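Local structure of uncharacterized peroxidase-related protein (Silicibacter sp., 2PFX) at the interface of chains A and B. The protein is a peroxidase-related member of the carboxymuconolactone decarboxylase family and probably acts as an oxidoreductase, possibly on peroxides. Residues are numbered along the deposited sequence; one frame, centred on the assembly and turned at random. Chains: chain A/B, Uncharacterized peroxidase-related protein.

Contact 1: the interface of chains A and B. Residues chain A 9, 43-44, 46, 50, 174, 178, 180; chain B 159, 163.
With CG anti to its backbone N (chi1 -180°), B:Trp159 swings its indole away from its own helix and into chain A, where A:Tyr44 comes across it at about a right angle. CG of A:Tyr44 is anti to the carbonyl carbon (chi1 -79°), which sends the phenol past the indole until its hydroxyl meets B:Asn163. The two rings stand edge-to-face, planes 73° apart: the benzo edge of the indole points at the tyrosine, with CZ2 over the centre of the phenol face and 3.5 Å from CZ of A:Tyr44. Tip to tip, OH of A:Tyr44 donates to OD1 of B:Asn163 at 2.6 Å, in the carbonyl plane and on a lone pair. The other arm of that amide is tied down too, since ND2 of B:Asn163 gives a nearly straight bond to the backbone O of B:Trp159, 3.0 Å away. This fixes which way the amide is flipped and lays ND2 against one face of the indole. Over the opposite face comes the rim of A:Phe46, whose CZ lies 3.6 Å from CD1 of B:Trp159. Methyl groups fill in around the benzo ring: CB of A:Ala43 sits 3.8 Å from CH2 of B:Trp159, and CG2 of A:Thr178 approaches CE3. Selenomethionine A:Met180 brings its CE to the ring's edge. The result is a mostly apolar socket for one tryptophan, with the phenol-amide bond at its side. B:Trp159 and B:Asn163 stand one turn apart near the start of helix 155-178, while the socket is built from helix 39-44, A:Phe46 just after it, and the far end of chain A's own helix 155-178 with the loop that follows.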
# COMPACT_ATOMS: atom_id res chain seq x y z
N THR A 9 23.71 -14.41 12.83
CA THR A 9 23.22 -13.18 12.21
C THR A 9 24.38 -12.46 11.51
O THR A 9 25.51 -12.93 11.59
CB THR A 9 22.58 -12.19 13.20
OG1 THR A 9 23.59 -11.59 14.01
CG2 THR A 9 21.66 -12.93 14.18
N ALA A 43 21.78 -16.61 18.73
CA ALA A 43 21.74 -15.16 18.58
C ALA A 43 21.55 -14.48 19.93
O ALA A 43 22.18 -13.46 20.20
CB ALA A 43 20.65 -14.75 17.58
N TYR A 44 20.68 -15.06 20.77
CA TYR A 44 20.41 -14.48 22.07
C TYR A 44 21.42 -14.90 23.13
O TYR A 44 21.47 -14.28 24.20
CB TYR A 44 19.01 -14.88 22.56
CG TYR A 44 17.93 -14.04 21.90
CD1 TYR A 44 17.38 -14.44 20.70
CD2 TYR A 44 17.49 -12.85 22.47
CE1 TYR A 44 16.41 -13.67 20.09
CE2 TYR A 44 16.51 -12.08 21.88
CZ TYR A 44 15.98 -12.50 20.69
OH TYR A 44 15.01 -11.75 20.08
N PHE A 46 24.50 -14.51 23.62
CA PHE A 46 25.56 -13.66 24.16
C PHE A 46 25.23 -13.14 25.55
O PHE A 46 26.10 -12.66 26.28
CB PHE A 46 25.84 -12.47 23.22
CG PHE A 46 24.74 -11.42 23.18
CD1 PHE A 46 23.67 -11.61 22.32
CD2 PHE A 46 24.79 -10.28 23.95
CE1 PHE A 46 22.66 -10.67 22.26
CE2 PHE A 46 23.78 -9.34 23.91
CZ PHE A 46 22.70 -9.55 23.06
N LYS A 50 18.87 -12.45 28.38
CA LYS A 50 18.11 -12.26 27.17
C LYS A 50 17.61 -13.57 26.62
O LYS A 50 16.46 -13.71 26.20
CB LYS A 50 18.98 -11.50 26.16
CG LYS A 50 19.33 -10.09 26.64
CD LYS A 50 19.83 -9.21 25.51
CE LYS A 50 20.13 -7.80 26.02
NZ LYS A 50 18.89 -7.03 26.33
N VAL A 174 12.97 -8.99 14.07
CA VAL A 174 14.33 -9.13 14.59
C VAL A 174 15.17 -9.95 13.63
O VAL A 174 16.32 -9.62 13.30
CB VAL A 174 14.26 -9.76 15.98
CG1 VAL A 174 15.67 -10.10 16.46
CG2 VAL A 174 13.56 -8.83 16.97
N THR A 178 18.31 -8.38 11.34
CA THR A 178 19.69 -8.73 11.67
C THR A 178 20.33 -9.72 10.70
O THR A 178 21.46 -10.17 10.90
CB THR A 178 19.77 -9.30 13.09
OG1 THR A 178 19.04 -10.53 13.21
CG2 THR A 178 19.18 -8.30 14.08
N MSE A 180 19.35 -12.78 10.25
CA MSE A 180 19.43 -14.05 10.97
C MSE A 180 19.24 -15.21 10.02
O MSE A 180 18.29 -15.28 9.23
CB MSE A 180 18.38 -14.11 12.07
CG MSE A 180 18.58 -15.26 13.03
SE MSE A 180 17.18 -15.30 14.32
CE MSE A 180 17.79 -13.77 15.31
N TRP B 159 21.18 -4.61 17.73
CA TRP B 159 20.39 -5.70 18.29
C TRP B 159 19.30 -5.20 19.23
O TRP B 159 18.16 -5.66 19.16
CB TRP B 159 21.28 -6.64 19.09
CG TRP B 159 20.54 -7.80 19.71
CD1 TRP B 159 20.16 -7.96 21.00
CD2 TRP B 159 20.10 -8.97 19.01
NE1 TRP B 159 19.51 -9.17 21.15
CE2 TRP B 159 19.46 -9.80 19.94
CE3 TRP B 159 20.21 -9.38 17.68
CZ2 TRP B 159 18.92 -11.02 19.57
CZ3 TRP B 159 19.67 -10.60 17.32
CH2 TRP B 159 19.03 -11.41 18.27
N ASN B 163 15.37 -5.40 18.82
CA ASN B 163 14.46 -6.11 19.75
C ASN B 163 13.39 -5.21 20.33
O ASN B 163 12.22 -5.59 20.49
CB ASN B 163 15.30 -6.82 20.83
CG ASN B 163 15.73 -8.18 20.33
OD1 ASN B 163 15.05 -9.18 20.59
ND2 ASN B 163 16.81 -8.25 19.58

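Contact 2: the interface of chains A and B. Residues chain A 129, 133, 137, 140, 145, 162; chain B 172, 174, 176-178.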
# COMPACT_ATOMS: atom_id res chain seq x y z
N PHE A 129 -7.55 -14.03 10.82
CA PHE A 129 -7.39 -13.09 11.93
C PHE A 129 -5.91 -12.73 12.15
O PHE A 129 -5.54 -11.57 12.31
CB PHE A 129 -8.02 -13.71 13.18
CG PHE A 129 -8.19 -12.77 14.37
CD1 PHE A 129 -9.34 -12.00 14.52
CD2 PHE A 129 -7.21 -12.65 15.35
CE1 PHE A 129 -9.49 -11.16 15.61
CE2 PHE A 129 -7.34 -11.80 16.43
CZ PHE A 129 -8.48 -11.03 16.54
N MSE A 133 -4.30 -9.08 11.72
CA MSE A 133 -3.47 -8.52 12.76
C MSE A 133 -2.10 -8.13 12.23
O MSE A 133 -1.50 -7.14 12.62
CB MSE A 133 -3.25 -9.56 13.86
CG MSE A 133 -4.36 -9.69 14.87
SE MSE A 133 -4.00 -10.94 16.24
CE MSE A 133 -2.54 -9.99 17.02
N SER A 137 -3.59 -4.37 12.33
CA SER A 137 -4.17 -4.63 13.64
C SER A 137 -5.10 -3.53 14.12
O SER A 137 -6.05 -3.80 14.86
CB SER A 137 -3.05 -4.89 14.65
OG SER A 137 -2.15 -3.82 14.79
N ILE A 140 -8.83 -4.16 13.55
CA ILE A 140 -9.57 -5.29 14.11
C ILE A 140 -10.69 -4.75 14.99
O ILE A 140 -10.46 -3.82 15.78
CB ILE A 140 -8.69 -6.26 14.87
CG1 ILE A 140 -7.79 -7.03 13.87
CG2 ILE A 140 -9.44 -7.25 15.74
CD1 ILE A 140 -6.48 -7.19 14.60
N ARG A 145 -13.53 -10.51 16.21
CA ARG A 145 -13.44 -11.45 17.33
C ARG A 145 -14.66 -12.37 17.36
O ARG A 145 -14.56 -13.54 17.74
CB ARG A 145 -13.28 -10.67 18.64
CG ARG A 145 -11.91 -9.99 18.71
CD ARG A 145 -11.62 -9.45 20.10
NE ARG A 145 -12.52 -8.37 20.50
CZ ARG A 145 -12.33 -7.10 20.21
NH1 ARG A 145 -11.29 -6.66 19.52
NH2 ARG A 145 -13.22 -6.21 20.61
N ALA A 162 -3.86 -14.04 19.36
CA ALA A 162 -3.27 -12.71 19.33
C ALA A 162 -1.82 -12.74 19.80
O ALA A 162 -0.97 -12.08 19.22
CB ALA A 162 -4.09 -11.74 20.16
N ASN B 172 1.75 -3.92 20.15
CA ASN B 172 0.71 -3.17 19.46
C ASN B 172 -0.39 -4.07 18.92
O ASN B 172 -1.54 -3.68 18.97
CB ASN B 172 1.30 -2.43 18.26
CG ASN B 172 2.28 -1.32 18.54
OD1 ASN B 172 2.83 -0.68 17.63
ND2 ASN B 172 2.53 -1.12 19.81
N VAL B 174 -1.22 -7.16 19.88
CA VAL B 174 -2.01 -7.73 20.96
C VAL B 174 -3.00 -6.71 21.50
O VAL B 174 -4.18 -6.95 21.80
CB VAL B 174 -1.09 -8.21 22.09
CG1 VAL B 174 -1.91 -8.71 23.28
CG2 VAL B 174 -0.14 -9.31 21.62
N SER B 176 -4.19 -3.96 20.13
CA SER B 176 -5.20 -3.55 19.17
C SER B 176 -6.15 -4.70 18.91
O SER B 176 -7.36 -4.47 18.86
CB SER B 176 -4.55 -3.05 17.89
OG SER B 176 -4.07 -1.71 18.09
N ALA B 177 -5.64 -5.91 18.76
CA ALA B 177 -6.56 -7.00 18.45
C ALA B 177 -7.51 -7.32 19.57
O ALA B 177 -8.58 -7.89 19.31
CB ALA B 177 -5.77 -8.26 18.10
N THR B 178 -7.16 -6.99 20.80
CA THR B 178 -8.00 -7.28 21.95
C THR B 178 -8.73 -6.06 22.51
O THR B 178 -9.39 -6.19 23.55
CB THR B 178 -7.20 -7.95 23.08
OG1 THR B 178 -6.24 -7.03 23.58
CG2 THR B 178 -6.45 -9.19 22.58
O HOH W 1 -2.02 -1.53 16.28
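Water 1 is gripped from both chains: OG of A:Ser137 and OG of B:Ser176, the two side-chain hydroxyls, each lie 2.7 Å from it. The backbone O of B:Asn172 stands farther off, and its link to the water is weak. The serine hydroxyls thus meet through the water, while their carbons pack directly, CB of A:Ser137 lying 4.0 Å from CB of B:Ser176. In A:Ser137 the hydroxyl sits between the backbone N and the carbonyl carbon (chi1 60°), which turns OG to the water. A direct polar tie across the patch comes from A:Arg145, whose NH1 donates to the backbone O of B:Ala177 at 3.0 Å. The bond is bent, 145° at the hydrogen, and the guanidinium nitrogen lies above the carbonyl plane, not on a lone pair. A bend at chi3 (-65°) turns the arginine chain toward this oxygen, and CD comes alongside it as well. Because B:Ala177 lies near the end of helix 155-178, the guanidinium would be expected to add favourable charge at the helix's C-terminal end. The methyl of B:Ala177 points into an apolar pocket of chain A. Selenomethionine A:Met133 curls around it, with SE 3.7 Å from CB of B:Ala177 and both CG and CE at similar range. From another side A:Ile140 brings in two branches: CD1 meets the methyl, while CG2 lies against the backbone O of the same alanine. A:Phe129 merely borders the site, its ring tip CZ 4.2 Å from CB of B:Ala177. Beyond the pocket, B:Val174 faces A:Ala162 on the partner's helix 155-178. The last turn of chain B's helix is held from within by the hydroxyl of B:Thr178, whose OG1 donates to the backbone O of B:Val174 at 2.7 Å.

About 26 Å separates the C-alpha centres of contact 1 and contact 2, and helix 155-178 runs through both. In contact 1 chain B offers the beginning of that helix, in contact 2 its end. Val174 and Thr178 serve twice: the chain A copies help surround the tryptophan of contact 1, and the chain B copies belong to contact 2. As the interface is two-fold symmetric, each patch recurs with the chains exchanged, so each copy of helix 155-178 is held by the other chain near both of its ends. This is consistent with a two-fold dimer as a unit of the deposited six-chain assembly, though the structure alone does not establish the oligomer in solution.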